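Hydroxynitrile lyase (Passiflora edulis, PDB 5Y02) probably acts as a lyase that cleaves cyanohydrins such as (R)-mandelonitrile, which it binds here, as a homodimer of the dimeric alpha+beta barrel family. Local coordinates at residues A[12-16]-A[60-65]; A[27-31]-A[87-91]. All blocks are in the same frame, centred on the assembly; numbering follows the deposited sequence.

Interaction 1. Residues A[12-16]-A[60-65]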
loop_
_atom_site.group_PDB
_atom_site.type_symbol
_atom_site.label_atom_id
_atom_site.label_comp_id
_atom_site.label_asym_id
_atom_site.label_seq_id
_atom_site.Cartn_x
_atom_site.Cartn_y
_atom_site.Cartn_z
ATOM N N PHE A 12 -3.730 -4.507 -1.835
ATOM C CA PHE A 12 -4.551 -4.801 -0.647
ATOM C C PHE A 12 -5.626 -5.806 -1.090
ATOM O O PHE A 12 -6.226 -5.620 -2.138
ATOM C CB PHE A 12 -5.320 -3.581 -0.126
ATOM C CG PHE A 12 -4.489 -2.441 0.395
ATOM C CD1 PHE A 12 -3.155 -2.575 0.752
ATOM C CD2 PHE A 12 -5.103 -1.219 0.594
ATOM C CE1 PHE A 12 -2.452 -1.505 1.265
ATOM C CE2 PHE A 12 -4.400 -0.144 1.121
ATOM C CZ PHE A 12 -3.075 -0.291 1.451
ATOM N N ASN A 13 -5.886 -6.842 -0.301
ATOM C CA ASN A 13 -6.994 -7.744 -0.592
ATOM C C ASN A 13 -7.729 -8.220 0.652
ATOM O O ASN A 13 -7.342 -7.941 1.792
ATOM C CB ASN A 13 -6.552 -8.929 -1.491
ATOM C CG ASN A 13 -6.034 -10.118 -0.711
ATOM O OD1 ASN A 13 -5.338 -9.963 0.276
ATOM N ND2 ASN A 13 -6.375 -11.337 -1.170
ATOM N N ARG A 14 -8.821 -8.919 0.374
ATOM C CA ARG A 14 -9.611 -9.639 1.322
ATOM C C ARG A 14 -9.921 -10.956 0.626
ATOM O O ARG A 14 -10.278 -10.950 -0.556
ATOM C CB ARG A 14 -10.918 -8.886 1.603
ATOM C CG ARG A 14 -11.757 -9.500 2.715
ATOM C CD ARG A 14 -13.179 -8.936 2.693
ATOM N NE ARG A 14 -13.961 -9.605 3.724
ATOM C CZ ARG A 14 -13.939 -9.305 5.023
ATOM N NH1 ARG A 14 -13.193 -8.300 5.501
ATOM N NH2 ARG A 14 -14.677 -10.028 5.874
ATOM N N TYR A 15 -9.745 -12.056 1.345
ATOM C CA TYR A 15 -9.963 -13.394 0.803
ATOM C C TYR A 15 -11.417 -13.817 0.886
ATOM O O TYR A 15 -12.148 -13.410 1.790
ATOM C CB TYR A 15 -9.088 -14.425 1.508
ATOM C CG TYR A 15 -7.648 -14.303 1.083
ATOM C CD1 TYR A 15 -7.218 -14.872 -0.118
ATOM C CD2 TYR A 15 -6.725 -13.581 1.844
ATOM C CE1 TYR A 15 -5.907 -14.752 -0.542
ATOM C CE2 TYR A 15 -5.400 -13.468 1.438
ATOM C CZ TYR A 15 -5.000 -14.046 0.245
ATOM O OH TYR A 15 -3.708 -13.915 -0.198
ATOM N N LYS A 16 -11.806 -14.674 -0.055
ATOM C CA LYS A 16 -13.142 -15.261 -0.029
ATOM C C LYS A 16 -13.314 -16.076 1.247
ATOM O O LYS A 16 -12.395 -16.770 1.673
ATOM C CB LYS A 16 -13.324 -16.152 -1.235
ATOM C CG LYS A 16 -13.207 -15.403 -2.550
ATOM C CD LYS A 16 -14.502 -15.299 -3.283
ATOM C CE LYS A 16 -14.307 -14.515 -4.555
ATOM N NZ LYS A 16 -15.372 -14.815 -5.532
ATOM N N GLY A 60 -12.463 -3.193 5.262
ATOM C CA GLY A 60 -12.649 -4.612 4.994
ATOM C C GLY A 60 -11.470 -5.322 4.351
ATOM O O GLY A 60 -11.495 -6.546 4.240
ATOM N N PHE A 61 -10.424 -4.588 3.951
ATOM C CA PHE A 61 -9.193 -5.223 3.474
ATOM C C PHE A 61 -8.403 -5.774 4.657
ATOM O O PHE A 61 -8.280 -5.128 5.701
ATOM C CB PHE A 61 -8.360 -4.247 2.641
ATOM C CG PHE A 61 -9.016 -3.858 1.352
ATOM C CD1 PHE A 61 -8.928 -4.704 0.234
ATOM C CD2 PHE A 61 -9.744 -2.680 1.246
ATOM C CE1 PHE A 61 -9.538 -4.369 -0.955
ATOM C CE2 PHE A 61 -10.365 -2.334 0.049
ATOM C CZ PHE A 61 -10.267 -3.181 -1.049
ATOM N N THR A 62 -7.887 -6.983 4.501
ATOM C CA THR A 62 -7.217 -7.679 5.592
ATOM C C THR A 62 -5.719 -7.862 5.410
ATOM O O THR A 62 -5.027 -8.026 6.402
ATOM C CB THR A 62 -7.830 -9.058 5.824
ATOM O OG1 THR A 62 -7.724 -9.830 4.629
ATOM C CG2 THR A 62 -9.336 -8.900 6.190
ATOM N N HIS A 63 -5.258 -7.874 4.168
ATOM C CA HIS A 63 -3.871 -8.165 3.824
ATOM C C HIS A 63 -3.308 -7.103 2.885
ATOM O O HIS A 63 -4.021 -6.567 2.004
ATOM C CB HIS A 63 -3.790 -9.469 3.079
ATOM C CG HIS A 63 -4.021 -10.680 3.915
ATOM N ND1 HIS A 63 -5.259 -11.013 4.426
ATOM C CD2 HIS A 63 -3.179 -11.684 4.262
ATOM C CE1 HIS A 63 -5.159 -12.162 5.070
ATOM N NE2 HIS A 63 -3.912 -12.591 4.986
ATOM N N ALA A 64 -2.021 -6.803 3.080
ATOM C CA ALA A 64 -1.265 -5.950 2.180
ATOM C C ALA A 64 -0.021 -6.696 1.711
ATOM O O ALA A 64 0.567 -7.483 2.471
ATOM C CB ALA A 64 -0.853 -4.657 2.867
ATOM N N TYR A 65 0.359 -6.417 0.476
ATOM C CA TYR A 65 1.562 -6.998 -0.139
ATOM C C TYR A 65 2.276 -5.879 -0.891
ATOM O O TYR A 65 1.650 -5.148 -1.674
ATOM C CB TYR A 65 1.204 -8.128 -1.106
ATOM C CG TYR A 65 0.111 -9.034 -0.623
ATOM C CD1 TYR A 65 -1.226 -8.651 -0.758
ATOM C CD2 TYR A 65 0.381 -10.263 -0.033
ATOM C CE1 TYR A 65 -2.254 -9.457 -0.330
ATOM C CE2 TYR A 65 -0.657 -11.086 0.403
ATOM C CZ TYR A 65 -1.977 -10.673 0.245
ATOM O OH TYR A 65 -3.039 -11.439 0.660
HETATM O O HOH W 1 -9.497 -11.843 4.202
#
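A classic beta bulge sets T62 and H63 together opposite N13, where strand 63-69 begins: the carbonyl of N13 takes two backbone bonds at once, from T62 N (2.9 Å to N13 O) and from H63 N (3.2 Å to the same N13 O), which reach it from opposite faces of its plane. N13 N in turn donates to H63 O. Beyond the bulge, R14 runs its extended side chain, CG anti to the backbone N (chi1 -174°), along G60 and sets NH1 2.7 Å from G60 O, in the carbonyl plane and on a lone pair.

On the face of the sheet carrying N13 and H63 runs a hydrogen-bonded chain: Y15 OH donates to Y65 OH (2.7 Å), and Y65 OH donates to N13 OD1 (2.8 Å) from above the amide plane. The Y15 ring presents its edge to the face of H63, planes at 87°, while N13 ND2 lies over the centre of a Y15 face. A water joins Y15 N to T62 OG1. On the other face F12 CD1 meets A64 CB at 3.8 Å, and the F12 ring stacks on F12 of the second subunit. The bulged pair belongs to the antiparallel sheet of the dimeric alpha+beta barrel fold.

Interaction 2. Residues A[27-31]-A[87-91]. With MXN ((2R)-hydroxy(phenyl)ethanenitrile), chain M.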
loop_
_atom_site.group_PDB
_atom_site.type_symbol
_atom_site.label_atom_id
_atom_site.label_comp_id
_atom_site.label_asym_id
_atom_site.label_seq_id
_atom_site.Cartn_x
_atom_site.Cartn_y
_atom_site.Cartn_z
ATOM N N ILE A 27 -1.545 -19.696 -0.716
ATOM C CA ILE A 27 -1.623 -18.680 -1.749
ATOM C C ILE A 27 -0.550 -17.612 -1.499
ATOM O O ILE A 27 0.144 -17.182 -2.428
ATOM C CB ILE A 27 -3.035 -18.060 -1.833
ATOM C CG1 ILE A 27 -4.018 -19.065 -2.443
ATOM C CG2 ILE A 27 -3.029 -16.798 -2.694
ATOM C CD1 ILE A 27 -5.467 -18.669 -2.210
ATOM N N ILE A 28 -0.407 -17.218 -0.241
ATOM C CA ILE A 28 0.558 -16.204 0.149
ATOM C C ILE A 28 1.987 -16.731 -0.039
ATOM O O ILE A 28 2.859 -15.981 -0.502
ATOM C CB ILE A 28 0.296 -15.710 1.584
ATOM C CG1 ILE A 28 -1.041 -14.934 1.607
ATOM C CG2 ILE A 28 1.425 -14.802 2.059
ATOM C CD1 ILE A 28 -1.610 -14.714 2.994
ATOM N N ALA A 29 2.216 -17.994 0.291
ATOM C CA ALA A 29 3.531 -18.609 0.047
ATOM C C ALA A 29 3.863 -18.663 -1.443
ATOM O O ALA A 29 5.000 -18.388 -1.825
ATOM C CB ALA A 29 3.618 -19.993 0.665
ATOM N N ASP A 30 2.873 -19.003 -2.272
ATOM C CA ASP A 30 3.028 -19.037 -3.729
ATOM C C ASP A 30 3.375 -17.651 -4.269
ATOM O O ASP A 30 4.184 -17.514 -5.171
ATOM C CB ASP A 30 1.739 -19.548 -4.420
ATOM C CG ASP A 30 1.450 -21.033 -4.159
ATOM O OD1 ASP A 30 2.292 -21.742 -3.585
ATOM O OD2 ASP A 30 0.348 -21.504 -4.541
ATOM N N TYR A 31 2.742 -16.625 -3.707
ATOM C CA TYR A 31 2.996 -15.249 -4.106
ATOM C C TYR A 31 4.461 -14.871 -3.819
ATOM O O TYR A 31 5.163 -14.429 -4.714
ATOM C CB TYR A 31 2.059 -14.317 -3.344
ATOM C CG TYR A 31 1.927 -12.893 -3.824
ATOM C CD1 TYR A 31 2.705 -12.357 -4.855
ATOM C CD2 TYR A 31 1.019 -12.054 -3.192
ATOM C CE1 TYR A 31 2.564 -11.033 -5.235
ATOM C CE2 TYR A 31 0.876 -10.739 -3.574
ATOM C CZ TYR A 31 1.647 -10.234 -4.585
ATOM O OH TYR A 31 1.476 -8.918 -4.963
ATOM N N PHE A 87 0.067 -18.064 -11.244
ATOM C CA PHE A 87 -0.326 -17.554 -9.935
ATOM C C PHE A 87 -1.650 -16.764 -10.009
ATOM O O PHE A 87 -2.487 -16.896 -9.122
ATOM C CB PHE A 87 0.788 -16.711 -9.323
ATOM C CG PHE A 87 0.427 -16.140 -7.991
ATOM C CD1 PHE A 87 0.242 -16.980 -6.906
ATOM C CD2 PHE A 87 0.204 -14.779 -7.834
ATOM C CE1 PHE A 87 -0.153 -16.472 -5.679
ATOM C CE2 PHE A 87 -0.170 -14.260 -6.605
ATOM C CZ PHE A 87 -0.345 -15.111 -5.524
ATOM N N ALA A 88 -1.850 -15.989 -11.077
ATOM C CA ALA A 88 -3.076 -15.178 -11.242
ATOM C C ALA A 88 -4.341 -16.032 -11.225
ATOM O O ALA A 88 -5.381 -15.586 -10.751
ATOM C CB ALA A 88 -3.026 -14.368 -12.534
ATOM N N LYS A 89 -4.231 -17.250 -11.755
ATOM C CA LYS A 89 -5.354 -18.202 -11.780
ATOM C C LYS A 89 -5.816 -18.624 -10.389
ATOM O O LYS A 89 -6.991 -18.929 -10.197
ATOM C CB LYS A 89 -4.980 -19.452 -12.583
ATOM C CG LYS A 89 -4.822 -19.193 -14.063
ATOM C CD LYS A 89 -4.355 -20.448 -14.785
ATOM C CE LYS A 89 -4.090 -20.124 -16.239
ATOM N NZ LYS A 89 -3.889 -21.349 -17.054
ATOM N N GLU A 90 -4.899 -18.654 -9.425
ATOM C CA GLU A 90 -5.302 -18.917 -8.058
ATOM C C GLU A 90 -5.541 -17.653 -7.254
ATOM O O GLU A 90 -6.432 -17.639 -6.436
ATOM C CB GLU A 90 -4.372 -19.903 -7.361
ATOM C CG GLU A 90 -3.017 -19.415 -6.938
ATOM C CD GLU A 90 -2.364 -20.317 -5.883
ATOM O OE1 GLU A 90 -2.819 -21.458 -5.624
ATOM O OE2 GLU A 90 -1.390 -19.875 -5.283
ATOM N N PHE A 91 -4.777 -16.586 -7.502
ATOM C CA PHE A 91 -4.868 -15.403 -6.656
ATOM C C PHE A 91 -6.149 -14.584 -6.851
ATOM O O PHE A 91 -6.841 -14.316 -5.884
ATOM C CB PHE A 91 -3.647 -14.520 -6.841
ATOM C CG PHE A 91 -3.615 -13.357 -5.902
ATOM C CD1 PHE A 91 -3.456 -13.564 -4.538
ATOM C CD2 PHE A 91 -3.759 -12.056 -6.380
ATOM C CE1 PHE A 91 -3.435 -12.490 -3.654
ATOM C CE2 PHE A 91 -3.736 -10.981 -5.511
ATOM C CZ PHE A 91 -3.571 -11.196 -4.154
HETATM C C1 MXN M . 0.016 -10.401 -8.718
HETATM C C2 MXN M . -1.109 -11.073 -9.188
HETATM C C3 MXN M . -0.994 -12.052 -10.176
HETATM C C4 MXN M . 0.263 -12.365 -10.683
HETATM C C5 MXN M . 1.389 -11.692 -10.231
HETATM C C6 MXN M . 1.276 -10.713 -9.250
HETATM C C7 MXN M . -0.174 -9.339 -7.697
HETATM C C8 MXN M . -1.033 -8.317 -8.337
HETATM N N9 MXN M . -1.708 -7.516 -8.854
HETATM O O10 MXN M . 1.088 -8.753 -7.323
#
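Aromatic contacts dominate where Y31 and F87 meet between two nearly antiparallel helices. F87 sends its ring across to helix 21-37, CG anti to the backbone N (chi1 179°), and F87 CZ presses against Y31 CB at 3.3 Å. The two rings are tilted by 29° and slid apart, so they barely overlap. Y31 also turns its edge toward the face of F91, centroids 5.5 Å apart, which completes a cluster of three rings. F91 CB, one turn on in the same helix as F87, lies over one F87 face toward the rim.

Apolar packing continues at I27, whose CG2 meets the edge of the F91 ring, 3.7 Å from F91 CD1. A separate, polar contact puts the backbone I27 O at the edge of the F87 ring, near its plane.

The charged part is a pair of acids: D30 OD2 and E90 OE2 stand only 2.5 Å apart, with carboxylate planes 18° from each other. Oxygens this close suggest that one acid is protonated. D30 OD1 is held separately by Q26 NE2.

Ligand contacts come from the aromatic end. Y31 OH and O10 of mandelonitrile are hydrogen-bonded at 2.4 Å, unusually short and of doubtful exact length, and either oxygen could be the donor. The ligand's phenyl ring lies against F87, with MXN C4 at the edge of the F87 ring, and against A88 and F91.

Apart from the acid pair, the chemistry divides by ligand group: apolar and aromatic side chains hold the phenyl ring, while Y31 and H9, through NE2, hydrogen-bond the polar end.

Both contacts are largely buried, yet they join different layers of one domain. Interaction 1 ties two neighbouring strands within the sheet and relies on backbone and side-chain hydrogen bonds; its F12 side faces the second subunit. Interaction 2 joins two helices that lie over the sheet, through ring and apolar packing plus a close pair of acids, and it lines the ligand pocket. The layers meet where Y15 and H63 pack on I28, Y15 on F91, and the Y65 ring against Y31. The side chain of Y65, from interaction 1, comes within about 6 Å of the bound mandelonitrile and packs on the pocket residue Y31.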